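Local structure of beta-galactosidase (Trichoderma reesei, 3OG2) at residues G291-Q294 with C295-L298; N300-F303 with E304-F307; M549-R552 with N553-Y556. The protein probably hydrolyses terminal non-reducing beta-D-galactose residues of beta-D-galactosides, as a glycosylated member of glycoside hydrolase family 35. All coordinates share one frame; numbering follows the deposited sequence.

Interaction 1 (G291-Q294 with C295-L298); sequences GFEQ and CSAL. With MAN (alpha-D-mannopyranose), chain B.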
# COMPACT_ATOMS: atom_id res chain seq x y z
N GLY A 291 11.14 1.65 -11.24
CA GLY A 291 11.40 1.91 -9.82
C GLY A 291 10.30 2.78 -9.22
O GLY A 291 9.72 3.63 -9.90
N PHE A 292 10.06 2.62 -7.94
CA PHE A 292 8.95 3.32 -7.29
C PHE A 292 9.28 4.80 -7.06
O PHE A 292 8.34 5.57 -6.83
CB PHE A 292 8.59 2.62 -5.95
CG PHE A 292 7.77 1.37 -6.25
CD1 PHE A 292 6.56 1.45 -6.93
CD2 PHE A 292 8.23 0.11 -5.83
CE1 PHE A 292 5.83 0.29 -7.19
CE2 PHE A 292 7.47 -1.02 -6.08
CZ PHE A 292 6.25 -0.97 -6.74
N GLU A 293 10.56 5.22 -7.11
CA GLU A 293 10.79 6.65 -7.04
C GLU A 293 10.18 7.33 -8.26
O GLU A 293 9.55 8.40 -8.10
CB GLU A 293 12.29 6.97 -7.01
CG GLU A 293 12.90 6.85 -5.63
CD GLU A 293 12.16 7.74 -4.63
OE1 GLU A 293 12.13 9.00 -4.73
OE2 GLU A 293 11.53 7.16 -3.72
N GLN A 294 10.35 6.76 -9.45
CA GLN A 294 9.76 7.32 -10.68
C GLN A 294 8.23 7.21 -10.61
O GLN A 294 7.48 8.14 -10.98
CB GLN A 294 10.38 6.63 -11.90
CG GLN A 294 10.68 7.68 -12.96
CD GLN A 294 11.49 7.16 -14.10
OE1 GLN A 294 12.70 7.05 -13.97
NE2 GLN A 294 10.84 6.84 -15.23
N CYS A 295 7.70 6.10 -10.05
CA CYS A 295 6.24 6.10 -9.88
C CYS A 295 5.72 7.18 -8.93
O CYS A 295 4.65 7.74 -9.16
CB CYS A 295 5.79 4.71 -9.40
SG CYS A 295 6.10 3.38 -10.57
N SER A 296 6.46 7.49 -7.88
CA SER A 296 6.05 8.54 -6.96
C SER A 296 6.14 9.94 -7.60
O SER A 296 5.43 10.85 -7.20
CB SER A 296 6.89 8.54 -5.68
OG SER A 296 8.19 9.15 -5.91
N ALA A 297 6.98 10.09 -8.62
CA ALA A 297 7.09 11.37 -9.36
C ALA A 297 5.90 11.49 -10.32
O ALA A 297 5.47 12.61 -10.54
CB ALA A 297 8.39 11.43 -10.12
N LEU A 298 5.39 10.38 -10.82
CA LEU A 298 4.19 10.42 -11.65
C LEU A 298 3.03 10.77 -10.73
O LEU A 298 2.30 11.75 -10.94
CB LEU A 298 3.96 9.06 -12.33
CG LEU A 298 2.64 8.93 -13.10
CD1 LEU A 298 2.54 9.92 -14.27
CD2 LEU A 298 2.45 7.51 -13.61
C1 MAN B . 10.67 17.06 -7.54
C2 MAN B . 9.80 17.27 -8.82
C3 MAN B . 8.42 16.62 -8.55
C4 MAN B . 8.57 15.11 -8.29
C5 MAN B . 9.54 14.90 -7.12
C6 MAN B . 9.94 13.39 -7.16
O2 MAN B . 10.45 16.69 -9.91
O3 MAN B . 7.60 16.65 -9.74
O4 MAN B . 7.29 14.66 -7.80
O5 MAN B . 10.72 15.68 -7.25
O6 MAN B . 10.58 13.19 -5.88
O HOH W 1 9.77 9.92 -3.72
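Ser296 OG gives its proton to Glu293 O, one turn back in the helix, at 2.7 Å, and accepts one from water 1. The hydroxyl gets there because chi1 of 78° sets OG between the backbone N and the carbonyl carbon, turned back to the preceding turn. It comes in at 23° from the carbonyl plane of Glu293, whose oxygen also takes a weak bond from Ala297 N. Water 1 spends its other hydrogen on Glu293 OE1 (2.7 Å), bridging the two side chains, whose oxygens Glu293 OE1 and Ser296 OG are 4.1 Å apart. OE2 of the same carboxylate forms salt bridges with Arg349 and Arg356, so both oxygens are engaged and the charge is probably well compensated. The backbone bonds begin with Cys295 N to Gly291 O at 3.2 Å; Ser296 N to Phe292 O and Leu298 N to Gln294 O continue the series. Gln294, extended beyond CG, bonds through NE2 to the carbonyl oxygen of Cys246. On the buried side Cys295 SG lies obliquely by the Phe292 ring, 4.1 Å from CD1, and closes a disulfide with Cys246, so the helix is held to that residue by a covalent link and a hydrogen bond. Gly291 stands at the N-cap, its own N bonded to Asp285 OD2. This is a short alpha-helix, 292-298, complete from its N-cap, in the TIM-barrel domain, with an i to i-3 serine-to-carbonyl bond and tied down by a disulfide.

Interaction 2 (N300-F303 with E304-F307); sequences NHEF and ERVF. With MAN (alpha-D-mannopyranose), chain C; MAN (alpha-D-mannopyranose), chain B.
Chi1 values of 68° for His301 and 63° for Arg305 place each CG between its backbone N and carbonyl carbon, and from there the two side chains run alongside each other to one mannose of chain C. The imidazole and guanidinium planes stand nearly perpendicular, with Arg305 NH1 at the ring edge 3.6 Å from His301 CD2. Glu302 CG lies over one guanidinium face. Its carboxylate is only a long ionic partner: Glu302 OE2 sits 4.0 Å from Arg305 NH2, well out of the guanidinium plane. Glu302 OE2 instead accepts the proton of O4 of the chain C mannose, at 2.7 Å. That hydroxyl in turn receives His301 NE2 at 2.9 Å, while both terminal nitrogens of Arg305 reach mannose O3. Asn300 caps the helix with OD1, which takes Phe303 N at 3.0 Å nearly in line with the C=O bond; its ND2 reaches O4 of the chain B mannose at 3.2 Å. On the inner side Phe303, in the conformer described here, presents CE1 over one face of the Phe307 ring, an oblique pair with planes inclined by 31° and centroids 4.8 Å apart. Phe303 and Phe307 pack on Phe279 of strand 275-280, with Trp252 edge-to-face to Phe307. Glu304 and Arg305 meet helix 357-370, and Arg305 NE bonds to Arg448 O, so helix 301-313 is wedged between a barrel strand, a neighbouring helix and the glycan.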
# COMPACT_ATOMS: atom_id res chain seq x y z
N ASN A 300 2.34 12.30 -7.97
CA ASN A 300 2.97 13.18 -6.97
C ASN A 300 1.97 14.14 -6.34
O ASN A 300 0.74 13.96 -6.46
CB ASN A 300 4.14 13.88 -7.66
CG ASN A 300 3.69 14.93 -8.68
OD1 ASN A 300 2.52 15.01 -9.01
ND2 ASN A 300 4.62 15.73 -9.14
N HIS A 301 2.46 15.17 -5.66
CA HIS A 301 1.54 16.11 -5.00
C HIS A 301 0.66 16.87 -5.98
O HIS A 301 -0.45 17.30 -5.65
CB HIS A 301 2.36 17.07 -4.10
CG HIS A 301 3.22 18.00 -4.85
ND1 HIS A 301 4.45 17.68 -5.38
CD2 HIS A 301 2.98 19.31 -5.15
CE1 HIS A 301 4.94 18.79 -6.00
NE2 HIS A 301 4.07 19.77 -5.88
N GLU A 302 1.18 17.08 -7.20
CA GLU A 302 0.43 17.78 -8.24
C GLU A 302 -0.74 16.93 -8.70
O GLU A 302 -1.86 17.40 -8.88
CB GLU A 302 1.33 18.16 -9.42
CG GLU A 302 2.38 19.17 -9.00
CD GLU A 302 3.40 19.49 -10.06
OE1 GLU A 302 3.72 18.56 -10.84
OE2 GLU A 302 3.93 20.61 -10.05
N PHE A 303 -0.42 15.65 -8.94
CA PHE A 303 -1.51 14.72 -9.26
C PHE A 303 -2.58 14.79 -8.18
O PHE A 303 -3.78 14.81 -8.44
CB PHE A 303 -0.91 13.31 -9.42
CG PHE A 303 -1.94 12.23 -9.17
CD1 PHE A 303 -2.75 11.80 -10.20
CD2 PHE A 303 -2.10 11.61 -7.93
CE1 PHE A 303 -3.72 10.82 -9.99
CE2 PHE A 303 -3.06 10.66 -7.68
CZ PHE A 303 -3.88 10.25 -8.72
N GLU A 304 -2.17 14.76 -6.90
CA GLU A 304 -3.20 14.74 -5.83
C GLU A 304 -4.05 15.97 -5.86
O GLU A 304 -5.29 15.93 -5.77
CB GLU A 304 -2.56 14.63 -4.42
CG GLU A 304 -1.84 13.27 -4.26
CD GLU A 304 -1.24 13.19 -2.87
OE1 GLU A 304 -0.82 14.30 -2.34
OE2 GLU A 304 -1.09 12.10 -2.35
N ARG A 305 -3.41 17.16 -5.98
CA ARG A 305 -4.31 18.34 -5.87
C ARG A 305 -5.20 18.45 -7.10
O ARG A 305 -6.37 18.83 -6.92
CB ARG A 305 -3.52 19.57 -5.54
CG ARG A 305 -2.55 19.92 -6.63
CD ARG A 305 -1.40 20.76 -5.98
NE ARG A 305 -0.62 21.31 -7.08
CZ ARG A 305 0.49 22.06 -6.96
NH1 ARG A 305 1.06 22.35 -5.77
NH2 ARG A 305 1.04 22.52 -8.08
N VAL A 306 -4.74 18.11 -8.31
CA VAL A 306 -5.67 18.20 -9.46
C VAL A 306 -6.68 17.07 -9.46
O VAL A 306 -7.90 17.29 -9.58
CB VAL A 306 -4.90 18.22 -10.79
CG1 VAL A 306 -5.86 18.25 -11.98
CG2 VAL A 306 -3.93 19.40 -10.88
N PHE A 307 -6.19 15.81 -9.35
CA PHE A 307 -7.14 14.71 -9.50
C PHE A 307 -8.02 14.48 -8.27
O PHE A 307 -9.19 14.09 -8.41
CB PHE A 307 -6.39 13.39 -9.79
CG PHE A 307 -5.92 13.28 -11.24
CD1 PHE A 307 -4.78 13.92 -11.67
CD2 PHE A 307 -6.69 12.46 -12.12
CE1 PHE A 307 -4.34 13.76 -12.96
CE2 PHE A 307 -6.25 12.33 -13.44
CZ PHE A 307 -5.09 12.97 -13.85
C1 MAN C . 6.76 24.89 -6.37
C2 MAN C . 5.33 25.32 -6.63
C3 MAN C . 4.37 24.13 -6.70
C4 MAN C . 4.92 23.14 -7.73
C5 MAN C . 6.33 22.69 -7.32
C6 MAN C . 6.94 21.82 -8.44
O2 MAN C . 5.37 25.97 -7.89
O3 MAN C . 3.08 24.56 -7.07
O4 MAN C . 4.08 22.01 -7.72
O5 MAN C . 7.14 23.86 -7.24
O6 MAN C . 8.17 21.27 -7.98
C1 MAN B . 10.67 17.06 -7.54
C2 MAN B . 9.80 17.27 -8.82
C3 MAN B . 8.42 16.62 -8.55
C4 MAN B . 8.57 15.11 -8.29
C5 MAN B . 9.54 14.90 -7.12
C6 MAN B . 9.94 13.39 -7.16
O2 MAN B . 10.45 16.69 -9.91
O3 MAN B . 7.60 16.65 -9.74
O4 MAN B . 7.29 14.66 -7.80
O5 MAN B . 10.72 15.68 -7.25
O6 MAN B . 10.58 13.19 -5.88

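Interaction 3 (M549-R552 with N553-Y556); sequences MVDR and NSAY. With MAN (alpha-D-mannopyranose), chain D.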
# COMPACT_ATOMS: atom_id res chain seq x y z
N MET A 549 -2.91 33.20 8.19
CA MET A 549 -2.82 33.19 6.73
C MET A 549 -1.42 32.75 6.35
O MET A 549 -0.49 33.54 6.61
CB MET A 549 -3.14 34.57 6.21
CG MET A 549 -4.64 34.93 6.34
SD MET A 549 -4.87 36.73 6.26
CE MET A 549 -4.70 37.10 8.00
N VAL A 550 -1.25 31.59 5.76
CA VAL A 550 0.07 31.06 5.50
C VAL A 550 0.23 30.64 4.04
O VAL A 550 -0.76 30.54 3.30
CB VAL A 550 0.36 29.83 6.41
CG1 VAL A 550 0.36 30.27 7.87
CG2 VAL A 550 -0.62 28.69 6.17
N ASP A 551 1.49 30.38 3.63
CA ASP A 551 1.63 29.78 2.30
C ASP A 551 1.52 28.27 2.44
O ASP A 551 1.56 27.64 3.51
CB ASP A 551 2.91 30.23 1.63
CG ASP A 551 4.17 29.69 2.26
OD1 ASP A 551 4.15 29.23 3.42
OD2 ASP A 551 5.20 29.80 1.56
N ARG A 552 1.37 27.62 1.28
CA ARG A 552 1.18 26.16 1.25
C ARG A 552 2.31 25.43 1.92
O ARG A 552 2.09 24.48 2.67
CB ARG A 552 1.14 25.70 -0.23
CG ARG A 552 0.91 24.21 -0.31
CD ARG A 552 1.17 23.71 -1.75
NE ARG A 552 0.15 24.18 -2.69
CZ ARG A 552 0.21 25.04 -3.68
NH1 ARG A 552 1.33 25.71 -4.03
NH2 ARG A 552 -0.91 25.25 -4.35
N ASN A 553 3.56 25.84 1.65
CA ASN A 553 4.67 25.09 2.22
C ASN A 553 4.72 25.26 3.73
O ASN A 553 5.19 24.32 4.38
CB ASN A 553 5.99 25.53 1.56
CG ASN A 553 6.02 25.03 0.14
OD1 ASN A 553 5.45 25.63 -0.77
ND2 ASN A 553 6.73 23.93 -0.09
N SER A 554 4.24 26.37 4.28
CA SER A 554 4.11 26.44 5.75
C SER A 554 2.96 25.56 6.21
O SER A 554 3.09 24.87 7.25
CB SER A 554 3.83 27.88 6.15
OG SER A 554 4.96 28.65 5.88
N ALA A 555 1.83 25.56 5.49
CA ALA A 555 0.69 24.73 5.91
C ALA A 555 1.04 23.25 5.97
O ALA A 555 0.52 22.48 6.77
CB ALA A 555 -0.46 24.89 4.91
N TYR A 556 1.98 22.81 5.13
CA TYR A 556 2.43 21.42 5.15
C TYR A 556 2.92 21.02 6.54
O TYR A 556 2.91 19.83 6.86
CB TYR A 556 3.63 21.29 4.23
CG TYR A 556 3.34 21.17 2.75
CD1 TYR A 556 2.09 20.93 2.20
CD2 TYR A 556 4.46 21.27 1.88
CE1 TYR A 556 1.94 20.81 0.80
CE2 TYR A 556 4.31 21.13 0.50
CZ TYR A 556 3.05 20.90 -0.03
OH TYR A 556 2.90 20.75 -1.39
C1 MAN D . 9.01 22.25 -2.96
C2 MAN D . 7.72 22.59 -3.69
C3 MAN D . 7.94 23.92 -4.45
C4 MAN D . 8.34 25.02 -3.43
C5 MAN D . 9.65 24.58 -2.72
C6 MAN D . 10.00 25.59 -1.63
O2 MAN D . 6.68 22.73 -2.73
O3 MAN D . 6.65 24.28 -5.02
O4 MAN D . 8.60 26.21 -4.15
O5 MAN D . 9.39 23.32 -2.09
O6 MAN D . 11.29 25.26 -1.08
O HOH W 2 4.09 27.98 -0.51
O HOH W 3 4.42 24.93 -3.14
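Arg552 and Tyr556 run alongside each other, the aliphatic part of the arginine along the phenol: Arg552 CG lies 3.7 Å from Tyr556 CE1 and Arg552 CD 3.4 Å from Tyr556 OH. The guanidinium plane is turned 44° from the ring. The arginine chain bends at chi3 (-70°) and carries the guanidinium on to a salt bridge with Asp449. Tyr556 OH bonds to Glu357 of helix 357-370. Over one face of the same ring sits the carbonyl oxygen of Arg552, 3.5 Å above the plane and displaced to the rim, which also accepts Tyr556 N. On another side of the turn Asp551 and Ser554 face each other. Asp551 OD1 is held twice, by Ser554 OG at 2.7 Å nearly along its C-O axis and by Ser554 N at 3.0 Å from above the carboxylate plane, which should restrict the rotation of the carboxylate. Asn553 points elsewhere: ND2 donates almost straight (170°) to O2 of the chain D mannose at 2.9 Å, and OD1 accepts from water 3, which also donates to mannose O3. Val550 CG2 meets Ala555 CB at 4.0 Å, beside Tyr486 of strand 481-487. The whole is a strand-to-helix junction in domain 2: strand 545-551 of a five-stranded mixed sheet ends in an Asp N-cap, bonded to the N3 amide, that starts a short helix at Arg552, with Asn553 bonded to a glycan mannose.

Overall arrangement
Interactions 1 and 2 follow one another on helices 292-298 and 301-313 of the TIM-barrel domain, with centres 14 Å apart; Leu298 O packs on Phe303 CB at 3.9 Å, and both adjoin the chain B mannose. Interaction 3 belongs to domain 2, yet meets interaction 2 where Arg305 NH1 lies 3.5 Å from Arg552 CZ and where His301 adjoins Tyr556; Asp449 forms a salt bridge with Arg552 and a long, weak ion pair with Arg305. Interactions 1 and 3 stay about 12 Å apart at their nearest atoms. Glycan mannoses thus border all three. The galactose site is separate: the Phe292 side chain is about 8 Å from that of Glu122, and the Phe303 side chain about 11 Å from that of Glu278.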